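Local coordinates for protein glucoamylase (PDB 1LF6) that hydrolyses terminal alpha-1,4-linked glucose units successively from the non-reducing ends of glucan chains, probably releasing beta-D-glucose, as a bacterial glucoamylase of glycoside hydrolase family 15, at residues 122-127 with 133-138; 189-194 with 263-268. All blocks are in the same frame, centred on the assembly; numbering follows the deposited sequence.

Interaction 1: residues 122-127 with 133-138; sequences KDIFTD and LIMKAK
Strands 122-126 and 133-138 run antiparallel, their axes 4.5 Å apart at closest approach and 174° between their directions, and Asp123 pairs with Lys136 and Phe125 with Ile134 through two backbone hydrogen bonds each. Asp123 N to Lys136 O measures 2.8 Å and Phe125 N to Ile134 O a longer 3.2 Å. Lys122 with Ala137, Ile124 with Met135 and Thr126 with Leu133 form the intervening non-hydrogen-bonded pairs.

On the face bearing Phe125 and Ile134, a ring meets a branched chain. With CG set between the backbone N and the carbonyl carbon (chi1 62°), the Phe125 ring comes over its neighbour, and its CE1 meets Ile134 CD1 at 3.6 Å. Ile134 CB stands above one ring face, offset toward the rim. Farther along, CB of Asp123 and CB of Lys136 touch at 3.9 Å, but their charges part: Asp123 forms a salt bridge with Lys273, and Lys136 lies against Tyr269 in a cation-pi contact.

On the other face, Leu133 CD1 wedges between Ile124 CG2 and Thr126 CG2, the latter at 3.7 Å. Ile124 and Met135 run alongside each other, Ile124 CG1 4.0 Å from Met135 CG. Beyond them the extended Lys122 chain lays CD 3.8 Å from Met135 SD and carries its ammonium group to Glu89.

Strands 51-55, 58-63 and 70-80 of the second sheet cover this apolar face, while helix 269-284 packs on the Phe125 side. The arrangement is a beta hairpin within the beta-sandwich N-terminal domain of this glucoamylase, with one face turned into the sandwich core.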
loop_
_atom_site.group_PDB
_atom_site.type_symbol
_atom_site.label_atom_id
_atom_site.label_comp_id
_atom_site.label_asym_id
_atom_site.label_seq_id
_atom_site.Cartn_x
_atom_site.Cartn_y
_atom_site.Cartn_z
ATOM N N LYS A 122 2.825 23.538 -2.228
ATOM C CA LYS A 122 1.580 22.938 -2.692
ATOM C C LYS A 122 0.622 22.515 -1.581
ATOM O O LYS A 122 1.031 22.199 -0.469
ATOM C CB LYS A 122 1.887 21.714 -3.564
ATOM C CG LYS A 122 2.901 21.953 -4.676
ATOM C CD LYS A 122 3.280 20.638 -5.355
ATOM C CE LYS A 122 4.249 20.857 -6.506
ATOM N NZ LYS A 122 4.651 19.568 -7.150
ATOM N N ASP A 123 -0.661 22.512 -1.918
ATOM C CA ASP A 123 -1.731 22.101 -1.017
ATOM C C ASP A 123 -2.495 21.100 -1.859
ATOM O O ASP A 123 -3.070 21.469 -2.886
ATOM C CB ASP A 123 -2.629 23.292 -0.668
ATOM C CG ASP A 123 -2.051 24.157 0.429
ATOM O OD1 ASP A 123 -0.810 24.196 0.550
ATOM O OD2 ASP A 123 -2.833 24.808 1.170
ATOM N N ILE A 124 -2.496 19.841 -1.434
ATOM C CA ILE A 124 -3.154 18.789 -2.198
ATOM C C ILE A 124 -4.201 17.992 -1.427
ATOM O O ILE A 124 -3.970 17.573 -0.295
ATOM C CB ILE A 124 -2.098 17.811 -2.760
ATOM C CG1 ILE A 124 -1.068 18.599 -3.582
ATOM C CG2 ILE A 124 -2.766 16.734 -3.615
ATOM C CD1 ILE A 124 0.156 17.796 -3.969
ATOM N N PHE A 125 -5.345 17.778 -2.071
ATOM C CA PHE A 125 -6.456 17.025 -1.499
ATOM C C PHE A 125 -7.506 16.853 -2.588
ATOM O O PHE A 125 -7.300 17.280 -3.720
ATOM C CB PHE A 125 -7.047 17.769 -0.296
ATOM C CG PHE A 125 -7.611 19.119 -0.633
ATOM C CD1 PHE A 125 -8.959 19.268 -0.951
ATOM C CD2 PHE A 125 -6.791 20.244 -0.652
ATOM C CE1 PHE A 125 -9.480 20.517 -1.282
ATOM C CE2 PHE A 125 -7.302 21.494 -0.982
ATOM C CZ PHE A 125 -8.649 21.633 -1.298
ATOM N N THR A 126 -8.628 16.228 -2.259
ATOM C CA THR A 126 -9.669 16.024 -3.257
ATOM C C THR A 126 -10.984 16.706 -2.898
ATOM O O THR A 126 -11.173 17.165 -1.772
ATOM C CB THR A 126 -9.938 14.526 -3.477
ATOM O OG1 THR A 126 -10.311 13.919 -2.235
ATOM C CG2 THR A 126 -8.693 13.839 -4.026
ATOM N N ASP A 127 -11.882 16.767 -3.875
ATOM C CA ASP A 127 -13.194 17.371 -3.708
ATOM C C ASP A 127 -14.102 16.306 -3.105
ATOM O O ASP A 127 -14.381 15.288 -3.737
ATOM C CB ASP A 127 -13.719 17.826 -5.079
ATOM C CG ASP A 127 -15.023 18.618 -4.988
ATOM O OD1 ASP A 127 -15.291 19.409 -5.915
ATOM O OD2 ASP A 127 -15.776 18.442 -4.010
ATOM N N LEU A 133 -9.197 16.093 -8.311
ATOM C CA LEU A 133 -8.019 16.249 -7.468
ATOM C C LEU A 133 -7.633 17.719 -7.532
ATOM O O LEU A 133 -7.598 18.311 -8.613
ATOM C CB LEU A 133 -6.860 15.394 -7.986
ATOM C CG LEU A 133 -5.545 15.541 -7.215
ATOM C CD1 LEU A 133 -5.728 15.042 -5.787
ATOM C CD2 LEU A 133 -4.446 14.752 -7.923
ATOM N N ILE A 134 -7.338 18.301 -6.375
ATOM C CA ILE A 134 -6.992 19.711 -6.307
ATOM C C ILE A 134 -5.576 19.953 -5.813
ATOM O O ILE A 134 -5.109 19.288 -4.894
ATOM C CB ILE A 134 -7.961 20.451 -5.364
ATOM C CG1 ILE A 134 -9.400 20.227 -5.827
ATOM C CG2 ILE A 134 -7.622 21.930 -5.326
ATOM C CD1 ILE A 134 -10.446 20.567 -4.787
ATOM N N MET A 135 -4.898 20.909 -6.433
ATOM C CA MET A 135 -3.551 21.273 -6.029
ATOM C C MET A 135 -3.373 22.775 -6.115
ATOM O O MET A 135 -3.320 23.342 -7.208
ATOM C CB MET A 135 -2.479 20.617 -6.909
ATOM C CG MET A 135 -1.075 21.154 -6.603
ATOM S SD MET A 135 0.243 20.568 -7.687
ATOM C CE MET A 135 -0.293 21.268 -9.265
ATOM N N LYS A 136 -3.295 23.426 -4.963
ATOM C CA LYS A 136 -3.064 24.859 -4.948
ATOM C C LYS A 136 -1.552 24.977 -4.901
ATOM O O LYS A 136 -0.889 24.250 -4.160
ATOM C CB LYS A 136 -3.682 25.508 -3.708
ATOM C CG LYS A 136 -3.524 27.026 -3.671
ATOM C CD LYS A 136 -4.441 27.644 -2.629
ATOM C CE LYS A 136 -4.484 29.158 -2.744
ATOM N NZ LYS A 136 -5.439 29.763 -1.766
ATOM N N ALA A 137 -1.002 25.874 -5.705
ATOM C CA ALA A 137 0.439 26.050 -5.734
ATOM C C ALA A 137 0.799 27.519 -5.844
ATOM O O ALA A 137 0.025 28.323 -6.363
ATOM C CB ALA A 137 1.033 25.279 -6.907
ATOM N N LYS A 138 1.978 27.856 -5.336
ATOM C CA LYS A 138 2.485 29.215 -5.385
ATOM C C LYS A 138 3.979 29.134 -5.661
ATOM O O LYS A 138 4.683 28.300 -5.087
ATOM C CB LYS A 138 2.240 29.945 -4.062
ATOM C CG LYS A 138 3.038 29.410 -2.882
ATOM C CD LYS A 138 2.910 30.321 -1.660
ATOM C CE LYS A 138 3.686 29.758 -0.473
ATOM N NZ LYS A 138 3.589 30.614 0.748
#

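Interaction 2: residues 189-194 with 263-268; sequences ALSSNI and ETLGED
A helix packed on the outer face of a beta sheet brings Leu265, in the last turn of helix 254-266, against Ser191 near the end of strand 186-192 and Asn193 just past it. Leu265 alone carries the helix side of the contact, pointing toward the strand with its two methyl groups divided between two residues.

CD1 sits over the Ser191 hydroxyl, 3.3 Å from OG, and also touches Ser191 CB at 3.8 Å. The serine's chi1 of 63° places OG between its backbone N and carbonyl carbon, on the side where the leucine arrives. The other methyl, CD2, lies against the backbone where the strand gives way to a turn: it is 4.0 Å from Asn193 N and 4.1 Å from Asn193 CB. The amide of Asn193 turns from the helix, and its OD1 accepts a hydrogen bond from the backbone N of Glu245 on the neighbouring strand 243-251. The same strand supplies Val247, which also packs against Leu265.

Beyond the contact, Ser192 points away from the helix; its OG hydrogen-bonds to Gly195 O and takes a weak hydrogen bond from Ile194 N at 3.4 Å, within the turn that follows the strand.

No hydrogen bond or ion pair joins the two segments, and they bury only 127 Å² together. The attachment is thus a small van der Waals one, a branched apolar side chain resting on a serine hydroxyl and on backbone, while the Ser191 hydroxyl has a polar partner, by a weak hydrogen bond, in Val247 O of the adjacent strand.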
loop_
_atom_site.group_PDB
_atom_site.type_symbol
_atom_site.label_atom_id
_atom_site.label_comp_id
_atom_site.label_asym_id
_atom_site.label_seq_id
_atom_site.Cartn_x
_atom_site.Cartn_y
_atom_site.Cartn_z
ATOM N N ALA A 189 -9.680 15.653 -17.208
ATOM C CA ALA A 189 -9.696 17.047 -17.622
ATOM C C ALA A 189 -8.801 17.848 -16.689
ATOM O O ALA A 189 -9.024 17.879 -15.478
ATOM C CB ALA A 189 -11.122 17.583 -17.577
ATOM N N LEU A 190 -7.781 18.486 -17.254
ATOM C CA LEU A 190 -6.854 19.295 -16.475
ATOM C C LEU A 190 -7.219 20.767 -16.683
ATOM O O LEU A 190 -7.299 21.230 -17.819
ATOM C CB LEU A 190 -5.423 19.052 -16.951
ATOM C CG LEU A 190 -4.262 19.340 -16.000
ATOM C CD1 LEU A 190 -2.983 19.439 -16.806
ATOM C CD2 LEU A 190 -4.490 20.626 -15.248
ATOM N N SER A 191 -7.434 21.494 -15.591
ATOM C CA SER A 191 -7.797 22.906 -15.682
ATOM C C SER A 191 -7.028 23.788 -14.707
ATOM O O SER A 191 -6.385 23.301 -13.775
ATOM C CB SER A 191 -9.300 23.079 -15.445
ATOM O OG SER A 191 -9.658 22.678 -14.134
ATOM N N SER A 192 -7.104 25.096 -14.937
ATOM C CA SER A 192 -6.433 26.083 -14.096
ATOM C C SER A 192 -7.421 27.199 -13.769
ATOM O O SER A 192 -8.176 27.633 -14.638
ATOM C CB SER A 192 -5.223 26.660 -14.833
ATOM O OG SER A 192 -4.539 27.606 -14.034
ATOM N N ASN A 193 -7.423 27.660 -12.521
ATOM C CA ASN A 193 -8.336 28.724 -12.122
ATOM C C ASN A 193 -7.978 30.026 -12.840
ATOM O O ASN A 193 -8.824 30.906 -13.012
ATOM C CB ASN A 193 -8.299 28.921 -10.600
ATOM C CG ASN A 193 -7.000 29.530 -10.115
ATOM O OD1 ASN A 193 -5.914 29.108 -10.509
ATOM N ND2 ASN A 193 -7.105 30.526 -9.243
ATOM N N ILE A 194 -6.724 30.135 -13.268
ATOM C CA ILE A 194 -6.258 31.318 -13.980
ATOM C C ILE A 194 -5.958 30.977 -15.434
ATOM O O ILE A 194 -5.402 31.793 -16.169
ATOM C CB ILE A 194 -4.977 31.893 -13.354
ATOM C CG1 ILE A 194 -3.873 30.836 -13.361
ATOM C CG2 ILE A 194 -5.263 32.381 -11.951
ATOM C CD1 ILE A 194 -2.503 31.380 -13.000
ATOM N N GLU A 263 -17.316 22.487 -11.753
ATOM C CA GLU A 263 -17.979 22.536 -10.458
ATOM C C GLU A 263 -16.954 22.717 -9.341
ATOM O O GLU A 263 -17.148 23.525 -8.431
ATOM C CB GLU A 263 -18.793 21.264 -10.239
ATOM C CG GLU A 263 -20.035 21.184 -11.111
ATOM C CD GLU A 263 -20.760 19.866 -10.974
ATOM O OE1 GLU A 263 -21.893 19.751 -11.489
ATOM O OE2 GLU A 263 -20.197 18.938 -10.354
ATOM N N THR A 264 -15.856 21.972 -9.416
ATOM C CA THR A 264 -14.819 22.080 -8.400
ATOM C C THR A 264 -14.225 23.488 -8.394
ATOM O O THR A 264 -14.078 24.101 -7.337
ATOM C CB THR A 264 -13.697 21.037 -8.632
ATOM O OG1 THR A 264 -14.226 19.716 -8.438
ATOM C CG2 THR A 264 -12.544 21.269 -7.667
ATOM N N LEU A 265 -13.896 24.000 -9.576
ATOM C CA LEU A 265 -13.327 25.341 -9.698
ATOM C C LEU A 265 -14.291 26.412 -9.186
ATOM O O LEU A 265 -13.872 27.416 -8.612
ATOM C CB LEU A 265 -12.969 25.627 -11.160
ATOM C CG LEU A 265 -11.737 24.913 -11.728
ATOM C CD1 LEU A 265 -11.695 25.084 -13.241
ATOM C CD2 LEU A 265 -10.479 25.476 -11.079
ATOM N N GLY A 266 -15.583 26.191 -9.395
ATOM C CA GLY A 266 -16.571 27.155 -8.950
ATOM C C GLY A 266 -16.746 27.183 -7.444
ATOM O O GLY A 266 -17.322 28.124 -6.898
ATOM N N GLU A 267 -16.247 26.157 -6.763
ATOM C CA GLU A 267 -16.376 26.093 -5.314
ATOM C C GLU A 267 -15.300 26.932 -4.634
ATOM O O GLU A 267 -14.249 27.194 -5.217
ATOM C CB GLU A 267 -16.283 24.641 -4.839
ATOM C CG GLU A 267 -16.911 24.414 -3.474
ATOM C CD GLU A 267 -18.061 23.426 -3.523
ATOM O OE1 GLU A 267 -18.793 23.305 -2.515
ATOM O OE2 GLU A 267 -18.231 22.767 -4.566
ATOM N N ASP A 268 -15.569 27.367 -3.405
ATOM C CA ASP A 268 -14.606 28.168 -2.658
ATOM C C ASP A 268 -13.496 27.273 -2.118
ATOM O O ASP A 268 -13.760 26.318 -1.392
ATOM C CB ASP A 268 -15.294 28.896 -1.503
ATOM C CG ASP A 268 -14.304 29.527 -0.542
ATOM O OD1 ASP A 268 -13.921 28.862 0.444
ATOM O OD2 ASP A 268 -13.898 30.682 -0.782
#

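From the N terminus, interaction 1 comes first: the chain follows strand 118-126, turns through five residues between the segments, and returns along strand 132-141, a short hairpin closure. Interaction 2 opens later, closing a 68-residue excursion from strand 186-192 through strands 198-203, 225-228, 230-236 and 243-251 and helix 209-216 to helix 254-266. The two loops are in series, neither nested nor crossed. Their centres are 11 Å apart in one sheet region, where strand 243-251 pairs with both 132-141 and 186-192. Thr264 joins them directly, its OG1 2.8 Å from Asp127 OD1 in a probable hydrogen bond, so helix 254-266 is tied to both contacts.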